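Local structure of aspartate aminotransferase (Giardia lamblia, 3MEB) at residues D46-R60 with S410-G424. The protein probably catalyses the reversible, pyridoxal-phosphate-dependent transfer of an amino group from L-aspartate to 2-oxoglutarate, giving oxaloacetate and L-glutamate, and works as a homodimer. Numbering follows the deposited sequence.
Sequences DTNPKKVNLGVGAYR and SIYLVKAGGRMSMCG. With EDO (1,2-ethanediol), chain F; SO4 (sulfate ion), chain C.
Asp46 OD2 gathers two hydroxyls from the 410-424 segment: Tyr412 OH donates to the anti lone pair of OD2 (2.5 Å), whereas Ser410 OG, 2.8 Å from OD2, donates from the syn side, somewhat out of the carboxylate plane. Carboxylate and phenol ring stand nearly perpendicular (84°), OD2 meeting the ring in plane at its edge. The other oxygen, OD1, closes an Asx turn onto Asn48 N, which helps fix the carboxylate's rotation. Past this cluster, strands 52-54 and 411-413 run parallel, held by backbone hydrogen bonds from Val52 N to Ser410 O (2.9 Å), just ahead of the second strand, from Tyr412 N to Val52 O, and a more bent one from Leu54 N to Tyr412 O. Leu54 also links to strand 419-421: its O accepts a hydrogen bond from Ser421 N at 3.0 Å, while CD1 packs 3.6 Å from Ile411 CG2 and also against Met420 CG. Arg419 bends at chi3 (78°) to hydrogen-bond through NH2 to Gly55 O (3.2 Å), from above the carbonyl plane. The same guanidinium grips a sulfate, NH1 to O1 and NH2 to O2, and Gly57 N donates to that O2. Asn213, Trp155 and Lys277, all of the cofactor pocket, complete the sulfate site, and Asn213 also holds Arg419 NH1. Such an arginine beside pyridoxal phosphate is characteristic of this aminotransferase family, where it probably binds the substrate's alpha-carboxylate, a role the sulfate appears to mimic.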
ATOM      1  N   ASP A  46      15.933  20.409 -13.386  1.00 12.45           N
ATOM      2  CA  ASP A  46      16.198  21.777 -13.850  1.00 12.60           C
ATOM      3  C   ASP A  46      17.526  22.282 -13.255  1.00 11.90           C
ATOM      4  O   ASP A  46      17.722  22.275 -12.032  1.00 12.08           O
ATOM      5  CB  ASP A  46      15.000  22.682 -13.478  1.00 12.16           C
ATOM      6  CG  ASP A  46      14.988  24.010 -14.233  1.00 13.22           C
ATOM      7  OD1 ASP A  46      16.058  24.637 -14.309  1.00 12.90           O
ATOM      8  OD2 ASP A  46      13.903  24.448 -14.729  1.00 12.85           O
ATOM      9  N   THR A  47      18.441  22.712 -14.124  1.00 11.64           N
ATOM     10  CA  THR A  47      19.779  23.186 -13.680  1.00 11.33           C
ATOM     11  C   THR A  47      19.830  24.673 -13.298  1.00 11.80           C
ATOM     12  O   THR A  47      20.889  25.151 -12.848  1.00 11.70           O
ATOM     13  CB  THR A  47      20.844  22.987 -14.784  1.00 11.53           C
ATOM     14  OG1 THR A  47      20.391  23.615 -15.988  1.00 10.05           O
ATOM     15  CG2 THR A  47      21.090  21.495 -15.039  1.00 10.05           C
ATOM     16  N   ASN A  48      18.726  25.409 -13.509  1.00 11.49           N
ATOM     17  CA  ASN A  48      18.679  26.856 -13.211  1.00 11.39           C
ATOM     18  C   ASN A  48      18.732  27.064 -11.698  1.00 11.92           C
ATOM     19  O   ASN A  48      17.846  26.603 -10.983  1.00 13.01           O
ATOM     20  CB  ASN A  48      17.413  27.481 -13.809  1.00 10.77           C
ATOM     21  CG  ASN A  48      17.367  28.986 -13.649  1.00 10.30           C
ATOM     22  OD1 ASN A  48      18.034  29.544 -12.786  1.00  7.95           O
ATOM     23  ND2 ASN A  48      16.554  29.647 -14.461  1.00  6.03           N
ATOM     24  N   PRO A  49      19.774  27.744 -11.194  1.00 12.10           N
ATOM     25  CA  PRO A  49      19.892  27.870  -9.747  1.00 11.75           C
ATOM     26  C   PRO A  49      18.788  28.680  -9.075  1.00 10.76           C
ATOM     27  O   PRO A  49      18.660  28.613  -7.868  1.00 11.96           O
ATOM     28  CB  PRO A  49      21.243  28.566  -9.570  1.00 11.57           C
ATOM     29  CG  PRO A  49      21.390  29.369 -10.790  1.00 12.65           C
ATOM     30  CD  PRO A  49      20.878  28.452 -11.878  1.00 12.50           C
ATOM     31  N   LYS A  50      18.013  29.448  -9.836  1.00 10.17           N
ATOM     32  CA  LYS A  50      16.877  30.226  -9.301  1.00  9.26           C
ATOM     33  C   LYS A  50      15.504  29.517  -9.384  1.00  8.32           C
ATOM     34  O   LYS A  50      14.442  30.132  -9.120  1.00  7.71           O
ATOM     35  CB  LYS A  50      16.798  31.581 -10.023  1.00  9.30           C
ATOM     36  CG  LYS A  50      17.975  32.521  -9.751  1.00 10.68           C
ATOM     37  CD  LYS A  50      17.715  33.889 -10.368  1.00 12.79           C
ATOM     38  CE  LYS A  50      18.854  34.877 -10.091  1.00 14.94           C
ATOM     39  NZ  LYS A  50      19.019  35.915 -11.162  1.00 15.78           N
ATOM     40  N   LYS A  51      15.526  28.232  -9.706  1.00  6.83           N
ATOM     41  CA  LYS A  51      14.307  27.425  -9.806  1.00  6.45           C
ATOM     42  C   LYS A  51      13.479  27.408  -8.524  1.00  5.57           C
ATOM     43  O   LYS A  51      14.024  27.414  -7.425  1.00  5.34           O
ATOM     44  CB  LYS A  51      14.647  25.975 -10.205  1.00  6.33           C
ATOM     45  CG  LYS A  51      15.506  25.207  -9.230  1.00  6.65           C
ATOM     46  CD  LYS A  51      15.873  23.894  -9.868  1.00  8.35           C
ATOM     47  CE  LYS A  51      16.460  22.884  -8.916  1.00  9.57           C
ATOM     48  NZ  LYS A  51      16.672  21.599  -9.628  1.00  8.54           N
ATOM     49  N   VAL A  52      12.162  27.364  -8.666  1.00  4.93           N
ATOM     50  CA  VAL A  52      11.248  27.422  -7.493  1.00  3.71           C
ATOM     51  C   VAL A  52      10.202  26.339  -7.684  1.00  3.88           C
ATOM     52  O   VAL A  52       9.520  26.326  -8.725  1.00  3.11           O
ATOM     53  CB  VAL A  52      10.525  28.789  -7.353  1.00  4.20           C
ATOM     54  CG1 VAL A  52       9.664  28.805  -6.071  1.00  4.33           C
ATOM     55  CG2 VAL A  52      11.544  30.010  -7.364  1.00  2.00           C
ATOM     56  N   ASN A  53      10.047  25.454  -6.692  1.00  3.00           N
ATOM     57  CA  ASN A  53       9.047  24.384  -6.779  1.00  3.49           C
ATOM     58  C   ASN A  53       7.767  24.773  -6.070  1.00  2.48           C
ATOM     59  O   ASN A  53       7.738  24.802  -4.857  1.00  2.06           O
ATOM     60  CB  ASN A  53       9.578  23.082  -6.158  1.00  3.32           C
ATOM     61  CG  ASN A  53       8.631  21.892  -6.368  1.00  5.61           C
ATOM     62  OD1 ASN A  53       7.557  22.017  -6.990  1.00  2.99           O
ATOM     63  ND2 ASN A  53       9.049  20.701  -5.864  1.00  8.48           N
ATOM     64  N   LEU A  54       6.696  25.068  -6.810  1.00  2.00           N
ATOM     65  CA  LEU A  54       5.439  25.517  -6.158  1.00  2.00           C
ATOM     66  C   LEU A  54       4.320  24.555  -6.578  1.00  2.03           C
ATOM     67  O   LEU A  54       3.195  24.967  -6.804  1.00  2.20           O
ATOM     68  CB  LEU A  54       5.093  26.957  -6.585  1.00  2.00           C
ATOM     69  CG  LEU A  54       6.170  28.001  -6.326  1.00  2.00           C
ATOM     70  CD1 LEU A  54       5.765  29.385  -6.925  1.00  2.00           C
ATOM     71  CD2 LEU A  54       6.383  28.106  -4.815  1.00  2.00           C
ATOM     72  N   GLY A  55       4.669  23.279  -6.676  1.00  2.00           N
ATOM     73  CA  GLY A  55       3.822  22.249  -7.273  1.00  3.09           C
ATOM     74  C   GLY A  55       3.113  21.423  -6.221  1.00  2.98           C
ATOM     75  O   GLY A  55       2.096  21.859  -5.667  1.00  2.46           O
ATOM     76  N   VAL A  56       3.652  20.247  -5.954  1.00  3.45           N
ATOM     77  CA  VAL A  56       3.170  19.334  -4.925  1.00  3.78           C
ATOM     78  C   VAL A  56       3.063  20.055  -3.561  1.00  4.06           C
ATOM     79  O   VAL A  56       3.948  20.834  -3.179  1.00  3.70           O
ATOM     80  CB  VAL A  56       4.120  18.091  -4.801  1.00  4.91           C
ATOM     81  CG1 VAL A  56       3.714  17.178  -3.632  1.00  5.33           C
ATOM     82  CG2 VAL A  56       4.149  17.296  -6.121  1.00  4.61           C
ATOM     83  N   GLY A  57       1.965  19.824  -2.859  1.00  3.78           N
ATOM     84  CA  GLY A  57       1.804  20.393  -1.543  1.00  3.82           C
ATOM     85  C   GLY A  57       2.626  19.609  -0.543  1.00  2.93           C
ATOM     86  O   GLY A  57       2.147  18.653   0.050  1.00  2.94           O
ATOM     87  N   ALA A  58       3.850  20.039  -0.352  1.00  2.87           N
ATOM     88  CA  ALA A  58       4.746  19.405   0.585  1.00  2.96           C
ATOM     89  C   ALA A  58       5.469  20.473   1.349  1.00  2.32           C
ATOM     90  O   ALA A  58       6.152  21.301   0.762  1.00  3.96           O
ATOM     91  CB  ALA A  58       5.736  18.517  -0.166  1.00  2.00           C
ATOM     92  N   TYR A  59       5.363  20.446   2.667  1.00  2.43           N
ATOM     93  CA  TYR A  59       5.993  21.479   3.464  1.00  2.79           C
ATOM     94  C   TYR A  59       7.498  21.645   3.159  1.00  2.19           C
ATOM     95  O   TYR A  59       8.190  20.677   2.915  1.00  2.00           O
ATOM     96  CB  TYR A  59       5.752  21.271   4.969  1.00  2.73           C
ATOM     97  CG  TYR A  59       6.293  22.462   5.732  1.00  2.58           C
ATOM     98  CD1 TYR A  59       5.669  23.696   5.649  1.00  2.52           C
ATOM     99  CD2 TYR A  59       7.477  22.371   6.429  1.00  2.00           C
ATOM    100  CE1 TYR A  59       6.175  24.798   6.301  1.00  2.00           C
ATOM    101  CE2 TYR A  59       8.012  23.459   7.086  1.00  2.00           C
ATOM    102  CZ  TYR A  59       7.351  24.676   7.021  1.00  2.89           C
ATOM    103  OH  TYR A  59       7.893  25.741   7.661  1.00  2.00           O
ATOM    104  N   ARG A  60       7.976  22.896   3.135  1.00  2.38           N
ATOM    105  CA  ARG A  60       9.416  23.192   3.099  1.00  2.59           C
ATOM    106  C   ARG A  60       9.718  24.259   4.125  1.00  2.82           C
ATOM    107  O   ARG A  60       8.881  25.111   4.404  1.00  3.11           O
ATOM    108  CB  ARG A  60       9.900  23.637   1.681  1.00  2.92           C
ATOM    109  CG  ARG A  60       9.542  22.676   0.533  1.00  2.81           C
ATOM    110  CD  ARG A  60      10.596  21.610   0.411  1.00  3.92           C
ATOM    111  NE  ARG A  60      10.390  20.547  -0.567  1.00  3.35           N
ATOM    112  CZ  ARG A  60       9.793  19.381  -0.334  1.00  4.81           C
ATOM    113  NH1 ARG A  60       9.191  19.135   0.827  1.00  4.39           N
ATOM    114  NH2 ARG A  60       9.750  18.457  -1.296  1.00  5.52           N
ATOM    115  N   SER A 410      11.731  29.077 -14.631  1.00  6.91           N
ATOM    116  CA  SER A 410      11.888  27.829 -13.881  1.00  6.35           C
ATOM    117  C   SER A 410      11.092  27.822 -12.565  1.00  5.70           C
ATOM    118  O   SER A 410      11.565  27.356 -11.543  1.00  4.15           O
ATOM    119  CB  SER A 410      13.380  27.514 -13.657  1.00  6.76           C
ATOM    120  OG  SER A 410      14.068  27.198 -14.889  1.00  6.60           O
ATOM    121  N   ILE A 411       9.875  28.355 -12.621  1.00  5.31           N
ATOM    122  CA  ILE A 411       8.935  28.284 -11.509  1.00  5.49           C
ATOM    123  C   ILE A 411       7.849  27.258 -11.844  1.00  5.42           C
ATOM    124  O   ILE A 411       7.193  27.371 -12.882  1.00  5.30           O
ATOM    125  CB  ILE A 411       8.313  29.663 -11.256  1.00  5.23           C
ATOM    126  CG1 ILE A 411       9.401  30.668 -10.853  1.00  5.15           C
ATOM    127  CG2 ILE A 411       7.277  29.588 -10.171  1.00  6.40           C
ATOM    128  CD1 ILE A 411       8.908  32.106 -10.768  1.00  4.06           C
ATOM    129  N   TYR A 412       7.668  26.258 -10.970  1.00  5.74           N
ATOM    130  CA  TYR A 412       6.774  25.113 -11.233  1.00  4.74           C
ATOM    131  C   TYR A 412       5.465  25.203 -10.435  1.00  4.96           C
ATOM    132  O   TYR A 412       5.456  25.092  -9.210  1.00  3.53           O
ATOM    133  CB  TYR A 412       7.533  23.798 -10.957  1.00  5.63           C
ATOM    134  CG  TYR A 412       8.658  23.604 -11.945  1.00  4.93           C
ATOM    135  CD1 TYR A 412       8.445  22.961 -13.142  1.00  5.61           C
ATOM    136  CD2 TYR A 412       9.908  24.153 -11.720  1.00  5.99           C
ATOM    137  CE1 TYR A 412       9.455  22.810 -14.068  1.00  6.83           C
ATOM    138  CE2 TYR A 412      10.923  24.024 -12.639  1.00  5.46           C
ATOM    139  CZ  TYR A 412      10.694  23.345 -13.820  1.00  6.81           C
ATOM    140  OH  TYR A 412      11.704  23.217 -14.773  1.00  4.88           O
ATOM    141  N   LEU A 413       4.379  25.433 -11.166  1.00  4.34           N
ATOM    142  CA  LEU A 413       3.033  25.497 -10.655  1.00  5.81           C
ATOM    143  C   LEU A 413       2.197  24.434 -11.322  1.00  5.06           C
ATOM    144  O   LEU A 413       2.518  23.975 -12.419  1.00  5.23           O
ATOM    145  CB  LEU A 413       2.376  26.839 -11.038  1.00  6.43           C
ATOM    146  CG  LEU A 413       2.959  28.087 -10.409  1.00  9.74           C
ATOM    147  CD1 LEU A 413       3.342  29.096 -11.480  1.00 12.39           C
ATOM    148  CD2 LEU A 413       1.956  28.631  -9.457  1.00 11.75           C
ATOM    149  N   VAL A 414       1.102  24.082 -10.664  1.00  5.50           N
ATOM    150  CA  VAL A 414       0.076  23.247 -11.268  1.00  5.29           C
ATOM    151  C   VAL A 414      -0.679  24.002 -12.341  1.00  6.97           C
ATOM    152  O   VAL A 414      -1.208  25.110 -12.123  1.00  7.55           O
ATOM    153  CB  VAL A 414      -0.907  22.722 -10.214  1.00  6.20           C
ATOM    154  CG1 VAL A 414      -2.085  22.006 -10.884  1.00  6.11           C
ATOM    155  CG2 VAL A 414      -0.175  21.822  -9.235  1.00  3.68           C
ATOM    156  N   LYS A 415      -0.739  23.397 -13.517  1.00  7.91           N
ATOM    157  CA  LYS A 415      -1.389  24.001 -14.658  1.00  9.80           C
ATOM    158  C   LYS A 415      -2.869  24.302 -14.400  1.00 10.00           C
ATOM    159  O   LYS A 415      -3.315  25.408 -14.698  1.00 10.57           O
ATOM    160  CB  LYS A 415      -1.220  23.112 -15.878  1.00  9.96           C
ATOM    161  CG  LYS A 415      -1.609  23.729 -17.193  1.00 12.16           C
ATOM    162  CD  LYS A 415      -0.522  23.443 -18.236  1.00 13.83           C
ATOM    163  CE  LYS A 415      -1.079  23.200 -19.593  1.00 16.22           C
ATOM    164  NZ  LYS A 415       0.009  23.323 -20.623  1.00 16.22           N
ATOM    165  N   ALA A 416      -3.614  23.328 -13.873  1.00 10.56           N
ATOM    166  CA  ALA A 416      -5.039  23.527 -13.479  1.00 11.25           C
ATOM    167  C   ALA A 416      -5.212  24.647 -12.438  1.00 11.74           C
ATOM    168  O   ALA A 416      -4.784  24.522 -11.275  1.00 13.17           O
ATOM    169  CB  ALA A 416      -5.630  22.209 -12.922  1.00 11.68           C
ATOM    170  N   GLY A 417      -5.803  25.752 -12.866  1.00 11.06           N
ATOM    171  CA  GLY A 417      -6.088  26.874 -11.985  1.00 10.85           C
ATOM    172  C   GLY A 417      -4.883  27.673 -11.527  1.00 10.08           C
ATOM    173  O   GLY A 417      -5.009  28.608 -10.727  1.00 10.15           O
ATOM    174  N   GLY A 418      -3.706  27.305 -12.019  1.00  9.77           N
ATOM    175  CA  GLY A 418      -2.481  27.863 -11.510  1.00  8.85           C
ATOM    176  C   GLY A 418      -2.351  27.673 -10.005  1.00  7.73           C
ATOM    177  O   GLY A 418      -1.947  28.601  -9.298  1.00  8.97           O
ATOM    178  N   ARG A 419      -2.705  26.493  -9.516  1.00  6.42           N
ATOM    179  CA  ARG A 419      -2.564  26.169  -8.111  1.00  4.73           C
ATOM    180  C   ARG A 419      -1.093  26.331  -7.704  1.00  4.38           C
ATOM    181  O   ARG A 419      -0.203  25.799  -8.359  1.00  3.65           O
ATOM    182  CB  ARG A 419      -3.057  24.749  -7.823  1.00  4.63           C
ATOM    183  CG  ARG A 419      -3.217  24.472  -6.339  1.00  5.00           C
ATOM    184  CD  ARG A 419      -3.384  23.010  -5.994  1.00  5.07           C
ATOM    185  NE  ARG A 419      -2.125  22.274  -6.014  1.00  5.56           N
ATOM    186  CZ  ARG A 419      -1.998  20.978  -5.742  1.00  6.11           C
ATOM    187  NH1 ARG A 419      -3.054  20.238  -5.386  1.00  6.21           N
ATOM    188  NH2 ARG A 419      -0.801  20.407  -5.836  1.00  3.79           N
ATOM    189  N   MET A 420      -0.853  27.107  -6.660  1.00  3.24           N
ATOM    190  CA  MET A 420       0.479  27.345  -6.147  1.00  3.71           C
ATOM    191  C   MET A 420       0.631  26.845  -4.705  1.00  4.17           C
ATOM    192  O   MET A 420      -0.183  27.201  -3.832  1.00  5.60           O
ATOM    193  CB  MET A 420       0.792  28.838  -6.223  1.00  4.52           C
ATOM    194  CG  MET A 420       2.095  29.299  -5.540  1.00  4.27           C
ATOM    195  SD  MET A 420       2.207  31.100  -5.324  1.00  6.81           S
ATOM    196  CE  MET A 420       2.406  31.553  -7.058  1.00  2.98           C
ATOM    197  N   SER A 421       1.662  26.032  -4.473  1.00  3.79           N
ATOM    198  CA  SER A 421       2.010  25.583  -3.149  1.00  3.04           C
ATOM    199  C   SER A 421       2.875  26.631  -2.498  1.00  2.92           C
ATOM    200  O   SER A 421       4.007  26.800  -2.836  1.00  2.06           O
ATOM    201  CB  SER A 421       2.758  24.270  -3.160  1.00  2.40           C
ATOM    202  OG  SER A 421       3.134  23.959  -1.832  1.00  3.64           O
ATOM    203  N   MET A 422       2.302  27.286  -1.505  1.00  3.59           N
ATOM    204  CA  MET A 422       2.933  28.398  -0.817  1.00  3.31           C
ATOM    205  C   MET A 422       4.154  27.945  -0.041  1.00  3.47           C
ATOM    206  O   MET A 422       5.036  28.756   0.233  1.00  3.31           O
ATOM    207  CB  MET A 422       1.890  29.021   0.120  1.00  3.09           C
ATOM    208  CG  MET A 422       0.635  29.535  -0.608  1.00  4.40           C
ATOM    209  SD  MET A 422       0.990  30.492  -2.073  1.00  6.40           S
ATOM    210  CE  MET A 422       1.087  32.171  -1.415  1.00  3.14           C
ATOM    211  N   CYS A 423       4.187  26.650   0.302  1.00  3.05           N
ATOM    212  CA  CYS A 423       5.294  25.983   1.015  1.00  4.30           C
ATOM    213  C   CYS A 423       6.634  26.059   0.294  1.00  3.57           C
ATOM    214  O   CYS A 423       7.696  25.993   0.917  1.00  4.50           O
ATOM    215  CB  CYS A 423       4.955  24.478   1.148  1.00  5.14           C
ATOM    216  SG  CYS A 423       3.571  24.051   2.200  1.00  7.80           S
ATOM    217  N   GLY A 424       6.591  26.212  -1.030  1.00  3.82           N
ATOM    218  CA  GLY A 424       7.820  26.412  -1.823  1.00  3.98           C
ATOM    219  C   GLY A 424       8.415  27.821  -1.833  1.00  4.03           C
ATOM    220  O   GLY A 424       9.512  28.020  -2.374  1.00  3.44           O
TER
HETATM  221  C1  EDO F 502       7.396  21.635  -2.761  1.00 12.67           C
HETATM  222  O1  EDO F 502       6.549  20.698  -3.456  1.00 13.07           O
HETATM  223  C2  EDO F 502       6.638  22.917  -2.446  1.00 11.78           C
HETATM  224  O2  EDO F 502       5.510  22.571  -1.656  1.00 12.89           O
HETATM  225  S   SO4 C 501      -1.163  17.404  -3.645  1.00 16.77           S
HETATM  226  O1  SO4 C 501      -2.511  17.872  -4.041  1.00 18.97           O
HETATM  227  O2  SO4 C 501      -0.100  18.157  -4.295  1.00 15.32           O
HETATM  228  O3  SO4 C 501      -1.067  17.493  -2.207  1.00 22.22           O
HETATM  229  O4  SO4 C 501      -1.096  16.014  -4.036  1.00 23.68           O
HETATM  230  O   HOH W   1      15.205  28.793 -17.152  1.00 25.12           O
HETATM  231  O   HOH W   2      11.201  26.024  -3.964  1.00 17.00           O
HETATM  232  O   HOH W   3       0.306  23.816  -6.403  1.00  2.00           O